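Local coordinates for NDP-N-acetyl-D-galactosaminuronic acid dehydrogenase (Methanosarcina mazei Go1, PDB 3G79) that acts as an NDP-N-acetyl-D-galactosaminuronic acid dehydrogenase, an NAD-binding nucleotide-sugar oxidoreductase of the UDP-glucose/GDP-mannose dehydrogenase family, at the interface of chains A and B. Coordinates in Å, arbitrary orientation; residue numbers count along the deposited sequence, not the author numbering. Chains: chain A/B, NDP-N-acetyl-D-galactosaminuronic acid dehydrogenase.

Contact 1: the interface of chains A and B. Residues chain A 247, 251, 324, 328; chain B 314-315, 320-321.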
# COMPACT_ATOMS: atom_id res chain seq x y z
N ALA A 247 2.21 -8.85 1.92
CA ALA A 247 2.71 -9.74 0.93
C ALA A 247 3.72 -8.98 0.07
O ALA A 247 4.73 -9.57 -0.30
CB ALA A 247 1.60 -10.36 0.12
N GLN A 251 7.49 -10.24 -0.27
CA GLN A 251 7.97 -10.45 -1.63
C GLN A 251 9.29 -9.73 -1.91
O GLN A 251 10.17 -10.28 -2.57
CB GLN A 251 6.92 -9.96 -2.62
CG GLN A 251 7.45 -9.72 -3.99
CD GLN A 251 7.35 -10.93 -4.86
OE1 GLN A 251 7.70 -12.06 -4.45
NE2 GLN A 251 6.89 -10.70 -6.09
N LEU A 324 -3.35 -13.70 -4.81
CA LEU A 324 -1.95 -13.96 -4.88
C LEU A 324 -1.17 -13.29 -3.77
O LEU A 324 -0.08 -13.75 -3.40
CB LEU A 324 -1.43 -13.72 -6.29
CG LEU A 324 -0.23 -12.82 -6.53
CD1 LEU A 324 0.78 -13.42 -7.53
CD2 LEU A 324 -0.84 -11.57 -7.07
N VAL A 328 1.58 -15.55 -1.28
CA VAL A 328 2.90 -15.05 -0.90
C VAL A 328 2.99 -15.25 0.62
O VAL A 328 3.81 -16.03 1.12
CB VAL A 328 3.12 -13.59 -1.38
CG1 VAL A 328 4.34 -12.95 -0.75
CG2 VAL A 328 3.29 -13.55 -2.87
N TYR B 314 10.01 -18.84 -4.41
CA TYR B 314 8.76 -18.10 -4.54
C TYR B 314 7.78 -19.23 -4.79
O TYR B 314 8.20 -20.30 -5.27
CB TYR B 314 8.82 -17.14 -5.75
CG TYR B 314 7.72 -16.06 -5.77
CD1 TYR B 314 7.68 -15.04 -4.79
CD2 TYR B 314 6.72 -16.04 -6.75
CE1 TYR B 314 6.66 -14.03 -4.80
CE2 TYR B 314 5.70 -15.05 -6.76
CZ TYR B 314 5.69 -14.04 -5.79
OH TYR B 314 4.70 -13.06 -5.79
N PRO B 315 6.48 -19.03 -4.43
CA PRO B 315 5.44 -20.09 -4.50
C PRO B 315 5.56 -21.15 -5.64
O PRO B 315 5.40 -22.35 -5.37
CB PRO B 315 4.15 -19.28 -4.61
CG PRO B 315 4.45 -17.99 -3.89
CD PRO B 315 5.96 -17.84 -3.75
N SER B 320 4.32 -12.66 -10.47
CA SER B 320 4.45 -12.01 -9.18
C SER B 320 3.39 -10.92 -9.05
O SER B 320 3.01 -10.31 -10.04
CB SER B 320 5.82 -11.40 -9.08
OG SER B 320 5.92 -10.22 -9.85
N ILE B 321 2.94 -10.65 -7.83
CA ILE B 321 1.98 -9.56 -7.63
C ILE B 321 2.35 -8.27 -8.38
O ILE B 321 1.48 -7.49 -8.70
CB ILE B 321 1.81 -9.20 -6.17
CG1 ILE B 321 3.17 -9.06 -5.51
CG2 ILE B 321 1.04 -10.26 -5.43
CD1 ILE B 321 3.05 -9.17 -4.04

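Contact 2: the interface of chains A and B. Residues chain A 247-248, 251-252, 255; chain B 241, 302, 321-322.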
# COMPACT_ATOMS: atom_id res chain seq x y z
N ALA A 247 2.21 -8.85 1.92
CA ALA A 247 2.71 -9.74 0.93
C ALA A 247 3.72 -8.98 0.07
O ALA A 247 4.73 -9.57 -0.30
CB ALA A 247 1.60 -10.36 0.12
N ALA A 248 3.48 -7.68 -0.15
CA ALA A 248 4.44 -6.78 -0.83
C ALA A 248 5.85 -6.77 -0.30
O ALA A 248 6.78 -6.94 -1.13
CB ALA A 248 3.93 -5.33 -0.90
N GLN A 251 7.49 -10.24 -0.27
CA GLN A 251 7.97 -10.45 -1.63
C GLN A 251 9.29 -9.73 -1.91
O GLN A 251 10.17 -10.28 -2.57
CB GLN A 251 6.92 -9.96 -2.62
CG GLN A 251 7.45 -9.72 -3.99
CD GLN A 251 7.35 -10.93 -4.86
OE1 GLN A 251 7.70 -12.06 -4.45
NE2 GLN A 251 6.89 -10.70 -6.09
N LEU A 252 9.46 -8.53 -1.40
CA LEU A 252 10.65 -7.78 -1.73
C LEU A 252 11.79 -8.46 -0.97
O LEU A 252 12.91 -8.56 -1.48
CB LEU A 252 10.51 -6.32 -1.33
CG LEU A 252 11.24 -5.14 -1.96
CD1 LEU A 252 11.94 -4.42 -0.82
CD2 LEU A 252 12.17 -5.43 -3.21
N TYR A 255 13.06 -11.21 -3.05
CA TYR A 255 13.92 -10.59 -4.07
C TYR A 255 15.26 -10.12 -3.52
O TYR A 255 16.28 -10.21 -4.20
CB TYR A 255 13.17 -9.45 -4.76
CG TYR A 255 12.15 -9.91 -5.78
CD1 TYR A 255 11.46 -9.00 -6.59
CD2 TYR A 255 11.89 -11.26 -5.96
CE1 TYR A 255 10.53 -9.43 -7.54
CE2 TYR A 255 10.98 -11.70 -6.89
CZ TYR A 255 10.30 -10.79 -7.68
OH TYR A 255 9.40 -11.28 -8.61
N PHE B 241 6.10 -0.38 -5.72
CA PHE B 241 5.11 -0.31 -4.60
C PHE B 241 3.98 0.70 -4.84
O PHE B 241 2.81 0.43 -4.56
CB PHE B 241 5.82 0.01 -3.31
CG PHE B 241 6.35 -1.20 -2.59
CD1 PHE B 241 7.13 -2.16 -3.27
CD2 PHE B 241 6.11 -1.37 -1.23
CE1 PHE B 241 7.60 -3.26 -2.62
CE2 PHE B 241 6.60 -2.48 -0.56
CZ PHE B 241 7.35 -3.42 -1.24
N GLU B 302 12.47 -7.17 -11.57
CA GLU B 302 12.45 -8.58 -11.92
C GLU B 302 13.65 -9.00 -12.83
O GLU B 302 14.24 -10.06 -12.59
CB GLU B 302 11.09 -9.00 -12.48
CG GLU B 302 9.94 -8.59 -11.56
CD GLU B 302 8.89 -9.66 -11.31
OE1 GLU B 302 8.66 -10.53 -12.21
OE2 GLU B 302 8.25 -9.60 -10.22
N ILE B 321 2.94 -10.65 -7.83
CA ILE B 321 1.98 -9.56 -7.63
C ILE B 321 2.35 -8.27 -8.38
O ILE B 321 1.48 -7.49 -8.70
CB ILE B 321 1.81 -9.20 -6.17
CG1 ILE B 321 3.17 -9.06 -5.51
CG2 ILE B 321 1.04 -10.26 -5.43
CD1 ILE B 321 3.05 -9.17 -4.04
N TYR B 322 3.63 -8.03 -8.61
CA TYR B 322 4.01 -6.77 -9.21
C TYR B 322 3.62 -6.86 -10.67
O TYR B 322 2.97 -5.98 -11.21
CB TYR B 322 5.50 -6.52 -9.08
CG TYR B 322 6.08 -6.62 -7.68
CD1 TYR B 322 5.35 -6.23 -6.56
CD2 TYR B 322 7.42 -7.01 -7.49
CE1 TYR B 322 5.91 -6.29 -5.23
CE2 TYR B 322 8.00 -7.04 -6.19
CZ TYR B 322 7.22 -6.68 -5.06
OH TYR B 322 7.73 -6.72 -3.79

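Contact 3: the interface of chains A and B. Residues chain A 305, 310-312; chain B 254-255, 258.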
# COMPACT_ATOMS: atom_id res chain seq x y z
N VAL A 305 -17.72 -10.70 -4.89
CA VAL A 305 -17.75 -10.09 -6.20
C VAL A 305 -18.73 -10.84 -7.11
O VAL A 305 -19.19 -10.30 -8.12
CB VAL A 305 -16.30 -9.92 -6.77
CG1 VAL A 305 -15.78 -11.16 -7.48
CG2 VAL A 305 -16.25 -8.75 -7.71
N GLY A 310 -24.38 -8.45 -11.89
CA GLY A 310 -23.27 -7.54 -12.20
C GLY A 310 -22.06 -8.25 -12.80
O GLY A 310 -21.55 -9.24 -12.27
N GLU A 311 -21.62 -7.73 -13.93
CA GLU A 311 -20.49 -8.31 -14.67
C GLU A 311 -19.14 -7.74 -14.16
O GLU A 311 -18.96 -6.51 -14.07
CB GLU A 311 -20.73 -8.02 -16.16
CG GLU A 311 -19.64 -8.44 -17.14
CD GLU A 311 -19.43 -7.41 -18.25
OE1 GLU A 311 -19.36 -6.19 -17.94
OE2 GLU A 311 -19.32 -7.81 -19.43
N LEU A 312 -18.21 -8.62 -13.79
CA LEU A 312 -16.85 -8.20 -13.43
C LEU A 312 -15.94 -8.16 -14.66
O LEU A 312 -15.77 -9.16 -15.36
CB LEU A 312 -16.24 -9.13 -12.39
CG LEU A 312 -14.78 -8.78 -12.07
CD1 LEU A 312 -14.64 -7.45 -11.30
CD2 LEU A 312 -14.06 -9.92 -11.37
N LEU B 254 -12.95 -2.27 -9.73
CA LEU B 254 -13.63 -3.22 -10.61
C LEU B 254 -14.59 -4.06 -9.76
O LEU B 254 -15.73 -4.24 -10.12
CB LEU B 254 -12.64 -4.07 -11.39
CG LEU B 254 -11.63 -3.25 -12.21
CD1 LEU B 254 -10.40 -4.03 -12.70
CD2 LEU B 254 -12.37 -2.61 -13.39
N TYR B 255 -14.14 -4.51 -8.61
CA TYR B 255 -14.95 -5.34 -7.70
C TYR B 255 -16.20 -4.63 -7.25
O TYR B 255 -17.27 -5.26 -7.10
CB TYR B 255 -14.10 -5.77 -6.51
CG TYR B 255 -13.28 -7.01 -6.84
CD1 TYR B 255 -13.07 -8.01 -5.89
CD2 TYR B 255 -12.75 -7.20 -8.12
CE1 TYR B 255 -12.36 -9.15 -6.18
CE2 TYR B 255 -12.02 -8.34 -8.43
CZ TYR B 255 -11.82 -9.32 -7.46
OH TYR B 255 -11.12 -10.46 -7.76
N ALA B 258 -18.94 -4.46 -10.11
CA ALA B 258 -19.71 -5.71 -10.21
C ALA B 258 -20.66 -5.87 -9.04
O ALA B 258 -21.72 -6.44 -9.21
CB ALA B 258 -18.80 -6.96 -10.37

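Contact 1: the interface of chains A and B
The phenol ring of B:Tyr314 meets the amide of A:Gln251 at its CE1 edge, the amide being displaced to one side of the ring plane; over the face on the other side, toward the rim, lies CD of its own neighbour B:Pro315. Amide and ring planes are tilted 35° from each other, the two side chains crossing roughly at right angles; the amide oxygen is modelled impossibly close to CE1, so its exact placement is doubtful. The amide nitrogen NE2 of A:Gln251, near OH of B:Tyr314, shares that doubt. On the proline side of the ring, the CG2 methyl of A:Val328 approaches the phenol end, 3.8 Å from CZ of B:Tyr314. CG of B:Tyr314 is anti to the backbone N (chi1 -165°), which carries the ring from its loop toward chain A. Farther along, A:Leu324 and B:Ile321 meet, though their modelled closeness is doubtful; branched aliphatic chains suit a place where two helices 321-345 come together. CD1 of B:Ile321 reaches toward the carbonyl O of A:Ala247, 4.1 Å away, where a small side chain lets it approach helix 228-258. The patch adds side-chain packing to the join of the two copies, and probably contributes to a two-fold dimer of the kind this family forms.

Contact 2: the interface of chains A and B
Both backbones are helical where A:Ala248, well inside helix 228-258, faces B:Tyr322, in the first turn of helix 321-345 of the partner. In this UDP-glucose/GDP-mannose dehydrogenase fold the long helix 228-258 is a main dimer-forming element. The phenol donates a 2.8 Å hydrogen bond from OH of B:Tyr322 to O of A:Ala248, in the carbonyl plane with a C=O...O angle of 149°. The ring is directed there by a chi1 of -53°, which sets CG beside the backbone N. A:Gln251 runs past it in the opposite direction, its CG 3.2 Å from CZ of B:Tyr322 and its NE2 above the rim of one ring face; the flexible methylenes follow the ring while the amide stands steeply to it. A phenylalanine in place of B:Tyr322 would probably leave the carbonyl of A:Ala248 without its hydrogen-bond partner from chain B. Next along the helix, CE1 of A:Tyr255 lies 3.7 Å from CE2 of B:Tyr322. The phenol OH of A:Tyr255 donates a 2.6 Å hydrogen bond to OE2 of B:Glu302. That oxygen lies at the edge of the tyrosine ring, in its plane, yet is met from above the carboxylate, 73° out of plane. B:Phe241 brings CE2 to 3.9 Å from CB of A:Ala248, whose smallness admits the ring; its CE1 also approaches CG of A:Leu252.

Contact 3: the interface of chains A and B
The C-terminal turns of helix 228-259 of chain B, carrying B:Leu254, B:Tyr255 and B:Ala258, meet the end of helix 293-305 and the following loop of chain A, through A:Val305 and A:Gly310 to A:Leu312. The methyl CG2 of A:Val305 lies over the face of the B:Tyr255 ring, a CH-pi contact 3.8 Å from the ring centroid and nearest to CG, at 3.5 Å. This methyl is the branch anti to the valine N, while CB follows the CD1 side of the ring. A:Leu312 approaches from the same side but beyond the opposite rim: its CD1 is 3.7 Å from CD2 of B:Tyr255, and its CD2 is 3.9 Å from CE2. With chi1 at 176° the leucine extends away from its backbone N, and the forked end can touch both the ring and the helix backbone, where CD1 comes 3.6 Å from O of B:Leu254. B:Ala258 meets the loop main chain, its CB 3.8 Å from CA of A:Leu312; a methyl is small enough for the extended loop to pass close by. A:Gly310, in a backbone conformation that glycine tolerates readily, sets its CA 3.5 Å from O of B:Ala258. The site thus lies at the far end of the long helix, where it abuts the partner's shorter helix and the loop that leads on toward helix 321-345.

Contact 1 and contact 2 adjoin, their C-alpha centres about 7 Å apart, and share A:Ala247, A:Gln251 and B:Ile321. Helix 228-258 of chain A and helix 321-345 of chain B run through both; A:Gln251 borders both, its placement against B:Tyr314 being doubtful. Contact 3 lies about 24 Å from contact 1 and 26 Å from contact 2, with chain roles exchanged: the long helix that chain A offers in contact 2 is offered by chain B. By the two-fold symmetry, its tyrosine is the twin of A:Tyr255 in contact 2, combining ring packing with a carboxylate bond. Such reciprocal, spread attachment would favour a stable dimer.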